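Local structure of CELL division control protein 6 (Pyrobaculum aerophilum, 1FNN) at residues Arg46-Lys57 against Ile182-Tyr193. The protein binds ADP, probably binds and hydrolyses ATP as an AAA+ protein of the Cdc6/Cdc18 family, and is probably involved in regulating DNA replication. Numbering follows the deposited sequence.
Sequences RATLLGRPGTGK and IMGKYVIRFSPY. With ADP (adenosine-5'-diphosphate), chain D.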
# COMPACT_ATOMS: atom_id res chain seq x y z
N ARG A 46 23.19 -6.91 -6.33
CA ARG A 46 21.95 -7.55 -5.93
C ARG A 46 21.36 -6.85 -4.70
O ARG A 46 22.13 -6.25 -3.94
CB ARG A 46 22.01 -9.05 -5.82
CG ARG A 46 23.05 -9.78 -5.02
CD ARG A 46 24.51 -9.45 -5.38
NE ARG A 46 25.37 -10.23 -4.53
CZ ARG A 46 26.66 -10.16 -4.31
NH1 ARG A 46 27.41 -9.26 -4.92
NH2 ARG A 46 27.14 -11.05 -3.46
N ALA A 47 20.02 -6.68 -4.69
CA ALA A 47 19.33 -6.10 -3.53
C ALA A 47 18.05 -6.91 -3.25
O ALA A 47 17.48 -7.52 -4.15
CB ALA A 47 18.91 -4.67 -3.83
N THR A 48 17.52 -6.78 -2.04
CA THR A 48 16.26 -7.38 -1.64
C THR A 48 15.40 -6.25 -1.10
O THR A 48 15.97 -5.47 -0.32
CB THR A 48 16.43 -8.45 -0.55
OG1 THR A 48 17.25 -9.50 -1.05
CG2 THR A 48 15.10 -9.04 -0.13
N LEU A 49 14.20 -6.07 -1.63
CA LEU A 49 13.31 -5.02 -1.18
C LEU A 49 12.24 -5.66 -0.26
O LEU A 49 11.62 -6.65 -0.70
CB LEU A 49 12.60 -4.35 -2.37
CG LEU A 49 13.49 -3.87 -3.54
CD1 LEU A 49 12.62 -3.06 -4.51
CD2 LEU A 49 14.71 -3.06 -3.13
N LEU A 50 12.08 -5.16 0.96
CA LEU A 50 11.14 -5.84 1.89
C LEU A 50 10.18 -4.81 2.46
O LEU A 50 10.54 -3.71 2.89
CB LEU A 50 11.89 -6.51 3.06
CG LEU A 50 12.91 -7.58 2.71
CD1 LEU A 50 13.64 -8.09 3.97
CD2 LEU A 50 12.24 -8.76 2.01
N GLY A 51 8.90 -5.22 2.52
CA GLY A 51 7.88 -4.32 3.05
C GLY A 51 6.52 -4.93 2.78
O GLY A 51 6.40 -5.72 1.82
N ARG A 52 5.53 -4.50 3.58
CA ARG A 52 4.19 -5.09 3.37
C ARG A 52 3.61 -4.58 2.04
O ARG A 52 4.11 -3.64 1.42
CB ARG A 52 3.26 -4.69 4.53
CG ARG A 52 3.02 -3.21 4.69
CD ARG A 52 1.54 -2.86 4.88
NE ARG A 52 0.66 -3.61 3.96
CZ ARG A 52 -0.65 -3.63 4.04
NH1 ARG A 52 -1.20 -2.92 5.03
NH2 ARG A 52 -1.44 -4.30 3.21
N PRO A 53 2.43 -5.08 1.69
CA PRO A 53 1.75 -4.66 0.47
C PRO A 53 1.45 -3.18 0.51
O PRO A 53 1.10 -2.56 1.52
CB PRO A 53 0.50 -5.52 0.39
CG PRO A 53 0.84 -6.73 1.21
CD PRO A 53 1.71 -6.21 2.33
N GLY A 54 1.76 -2.54 -0.63
CA GLY A 54 1.37 -1.15 -0.78
C GLY A 54 2.36 -0.14 -0.23
O GLY A 54 1.99 1.04 -0.15
N THR A 55 3.56 -0.61 0.08
CA THR A 55 4.58 0.30 0.61
C THR A 55 5.48 0.82 -0.52
O THR A 55 6.42 1.56 -0.22
CB THR A 55 5.44 -0.38 1.68
OG1 THR A 55 5.96 -1.67 1.27
CG2 THR A 55 4.57 -0.64 2.93
N GLY A 56 5.08 0.73 -1.80
CA GLY A 56 5.87 1.36 -2.88
C GLY A 56 7.09 0.57 -3.38
O GLY A 56 7.98 1.14 -4.04
N LYS A 57 7.17 -0.72 -3.14
CA LYS A 57 8.33 -1.49 -3.59
C LYS A 57 8.39 -1.50 -5.13
O LYS A 57 9.38 -1.10 -5.72
CB LYS A 57 8.32 -2.88 -2.99
CG LYS A 57 8.23 -2.93 -1.43
CD LYS A 57 8.23 -4.36 -0.92
CE LYS A 57 7.04 -5.21 -1.41
NZ LYS A 57 5.79 -4.66 -0.81
N ILE A 182 24.55 -14.41 -0.41
CA ILE A 182 24.65 -13.48 -1.54
C ILE A 182 23.78 -12.24 -1.39
O ILE A 182 24.22 -11.12 -1.68
CB ILE A 182 24.31 -14.26 -2.82
CG1 ILE A 182 25.28 -15.44 -2.95
CG2 ILE A 182 24.34 -13.33 -4.03
CD1 ILE A 182 24.91 -16.47 -3.99
N MET A 183 22.54 -12.33 -0.98
CA MET A 183 21.60 -11.23 -0.88
C MET A 183 21.53 -10.42 0.42
O MET A 183 20.74 -9.46 0.45
CB MET A 183 20.17 -11.82 -0.97
CG MET A 183 20.01 -12.69 -2.23
SD MET A 183 20.03 -11.60 -3.67
CE MET A 183 20.99 -12.47 -4.86
N GLY A 184 22.05 -10.94 1.52
CA GLY A 184 21.87 -10.31 2.82
C GLY A 184 22.78 -9.10 2.93
O GLY A 184 23.84 -9.02 2.32
N LYS A 185 22.26 -8.06 3.56
CA LYS A 185 22.97 -6.80 3.70
C LYS A 185 22.93 -5.95 2.44
O LYS A 185 23.68 -4.96 2.36
CB LYS A 185 24.41 -6.98 4.19
CG LYS A 185 24.83 -5.81 5.08
CD LYS A 185 25.81 -6.31 6.15
CE LYS A 185 25.53 -5.64 7.48
NZ LYS A 185 26.16 -6.38 8.61
N TYR A 186 22.18 -6.37 1.42
CA TYR A 186 21.78 -5.40 0.40
C TYR A 186 20.25 -5.38 0.58
O TYR A 186 19.56 -5.93 -0.27
CB TYR A 186 22.25 -5.72 -1.01
CG TYR A 186 23.75 -5.85 -1.15
CD1 TYR A 186 24.36 -7.07 -1.41
CD2 TYR A 186 24.56 -4.72 -1.03
CE1 TYR A 186 25.75 -7.17 -1.54
CE2 TYR A 186 25.94 -4.80 -1.15
CZ TYR A 186 26.52 -6.03 -1.41
OH TYR A 186 27.88 -6.08 -1.53
N VAL A 187 19.74 -4.99 1.74
CA VAL A 187 18.31 -5.06 2.01
C VAL A 187 17.75 -3.67 2.15
O VAL A 187 18.27 -2.86 2.91
CB VAL A 187 17.93 -5.86 3.28
CG1 VAL A 187 16.47 -5.65 3.65
CG2 VAL A 187 18.21 -7.34 3.07
N ILE A 188 16.74 -3.37 1.33
CA ILE A 188 16.15 -2.03 1.39
C ILE A 188 14.72 -2.21 1.93
O ILE A 188 13.98 -3.06 1.39
CB ILE A 188 16.11 -1.41 -0.02
CG1 ILE A 188 17.53 -1.29 -0.63
CG2 ILE A 188 15.46 -0.02 0.07
CD1 ILE A 188 17.45 -0.76 -2.08
N ARG A 189 14.40 -1.52 3.02
CA ARG A 189 13.15 -1.72 3.72
C ARG A 189 12.20 -0.57 3.45
O ARG A 189 12.60 0.56 3.32
CB ARG A 189 13.37 -1.77 5.27
CG ARG A 189 14.29 -2.96 5.60
CD ARG A 189 14.40 -3.28 7.10
NE ARG A 189 15.23 -4.48 7.26
CZ ARG A 189 14.74 -5.71 7.29
NH1 ARG A 189 13.43 -5.92 7.18
NH2 ARG A 189 15.57 -6.74 7.44
N PHE A 190 10.94 -0.93 3.24
CA PHE A 190 9.88 0.02 2.90
C PHE A 190 8.85 -0.10 4.05
O PHE A 190 8.21 -1.16 4.12
CB PHE A 190 9.20 -0.43 1.60
CG PHE A 190 10.12 -0.34 0.41
CD1 PHE A 190 11.24 -1.17 0.27
CD2 PHE A 190 9.84 0.61 -0.57
CE1 PHE A 190 12.06 -1.04 -0.85
CE2 PHE A 190 10.64 0.73 -1.69
CZ PHE A 190 11.74 -0.10 -1.80
N SER A 191 8.85 0.86 4.95
CA SER A 191 7.97 0.71 6.13
C SER A 191 6.57 1.23 5.82
O SER A 191 6.36 1.86 4.79
CB SER A 191 8.59 1.52 7.27
OG SER A 191 8.27 2.87 6.96
N PRO A 192 5.58 0.73 6.55
CA PRO A 192 4.19 1.10 6.33
C PRO A 192 4.14 2.62 6.29
O PRO A 192 4.89 3.25 7.05
CB PRO A 192 3.47 0.51 7.54
CG PRO A 192 4.33 -0.68 7.91
CD PRO A 192 5.74 -0.13 7.78
N TYR A 193 3.36 3.20 5.38
CA TYR A 193 3.31 4.66 5.38
C TYR A 193 2.48 5.15 6.59
O TYR A 193 1.44 4.56 6.92
CB TYR A 193 2.63 5.21 4.14
CG TYR A 193 3.42 5.01 2.85
CD1 TYR A 193 3.03 4.10 1.88
CD2 TYR A 193 4.57 5.76 2.64
CE1 TYR A 193 3.75 3.93 0.69
CE2 TYR A 193 5.31 5.61 1.48
CZ TYR A 193 4.89 4.69 0.52
OH TYR A 193 5.67 4.58 -0.62
PB ADP D . 4.09 -2.54 -3.42
O1B ADP D . 4.86 -3.33 -4.47
O2B ADP D . 4.89 -2.15 -2.31
O3B ADP D . 3.05 -3.49 -3.05
PA ADP D . 3.25 -0.36 -5.04
O1A ADP D . 4.57 -0.02 -5.60
O2A ADP D . 2.40 -1.04 -6.02
O3A ADP D . 3.42 -1.19 -3.76
O5' ADP D . 2.43 0.99 -4.60
C5' ADP D . 1.04 0.81 -4.37
C4' ADP D . 0.34 2.02 -5.02
O4' ADP D . 0.79 3.18 -4.36
C3' ADP D . 0.67 2.23 -6.49
O3' ADP D . -0.46 2.83 -7.11
C2' ADP D . 1.86 3.12 -6.36
O2' ADP D . 2.09 3.90 -7.54
C1' ADP D . 1.41 4.05 -5.23
N9 ADP D . 2.57 4.50 -4.56
C8 ADP D . 3.27 3.79 -3.61
N7 ADP D . 4.14 4.49 -2.95
C5 ADP D . 3.99 5.76 -3.49
C6 ADP D . 4.66 6.97 -3.24
N6 ADP D . 5.62 7.04 -2.34
N1 ADP D . 4.31 8.04 -3.96
C2 ADP D . 3.37 7.92 -4.88
N3 ADP D . 2.67 6.84 -5.22
C4 ADP D . 3.04 5.77 -4.47
O HOH W 1 6.33 -2.67 5.61
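Thr48, Leu49 and Leu50 pair in parallel with Val187, Ile188 and Arg189, joining the P-loop strand of the AAA+ core to the edge strand of its sheet. Four backbone hydrogen bonds establish the register, from Thr48 N to Tyr186 O (2.8 Å) through to Phe190 N on Leu50 O (2.8 Å). Beyond them, one water bridges Arg52 N and Phe190 O.

Phe190 carries the pairing into the nucleotide site. Its CB points at the 46-57 side, and with CG anti to the carbonyl carbon (chi1 -67°) the ring lies against Lys57 and Leu49. Lys57 CG sits over one ring face, 3.9 Å from the centroid and 19° off the normal, a CH-pi contact, while Leu49 CB meets Phe190 CE1 at 3.7 Å. An alanine in place of Phe190 would probably strip Lys57 CG of its CH-pi partner and open a gap beside Leu49 CB. Lys57 NZ, at the end of a chain bent at chi3 and chi4, is shared between Gly51 O (2.9 Å) and ADP O2B (3.1 Å). Gly54 N and Lys57 N also bond the beta-phosphate, so segment 46-57 holds the phosphates, while Tyr193 OH of 182-193 accepts a bond from ADP N6 (3.0 Å) at the adenine.

At the other end, Arg46 NE makes a weak bond to Ile182 O (3.2 Å, 132° at the hydrogen), and Tyr186 CE1 lies over the guanidinium face; NH1 is held by Tyr44 O.

Strand 160-166 bonds the far edge of 46-50. Helix 23-38 covers Ala47 and Ile188, whereas helix 170-173 packs on Thr48, Leu50 and Val187 across the sheet.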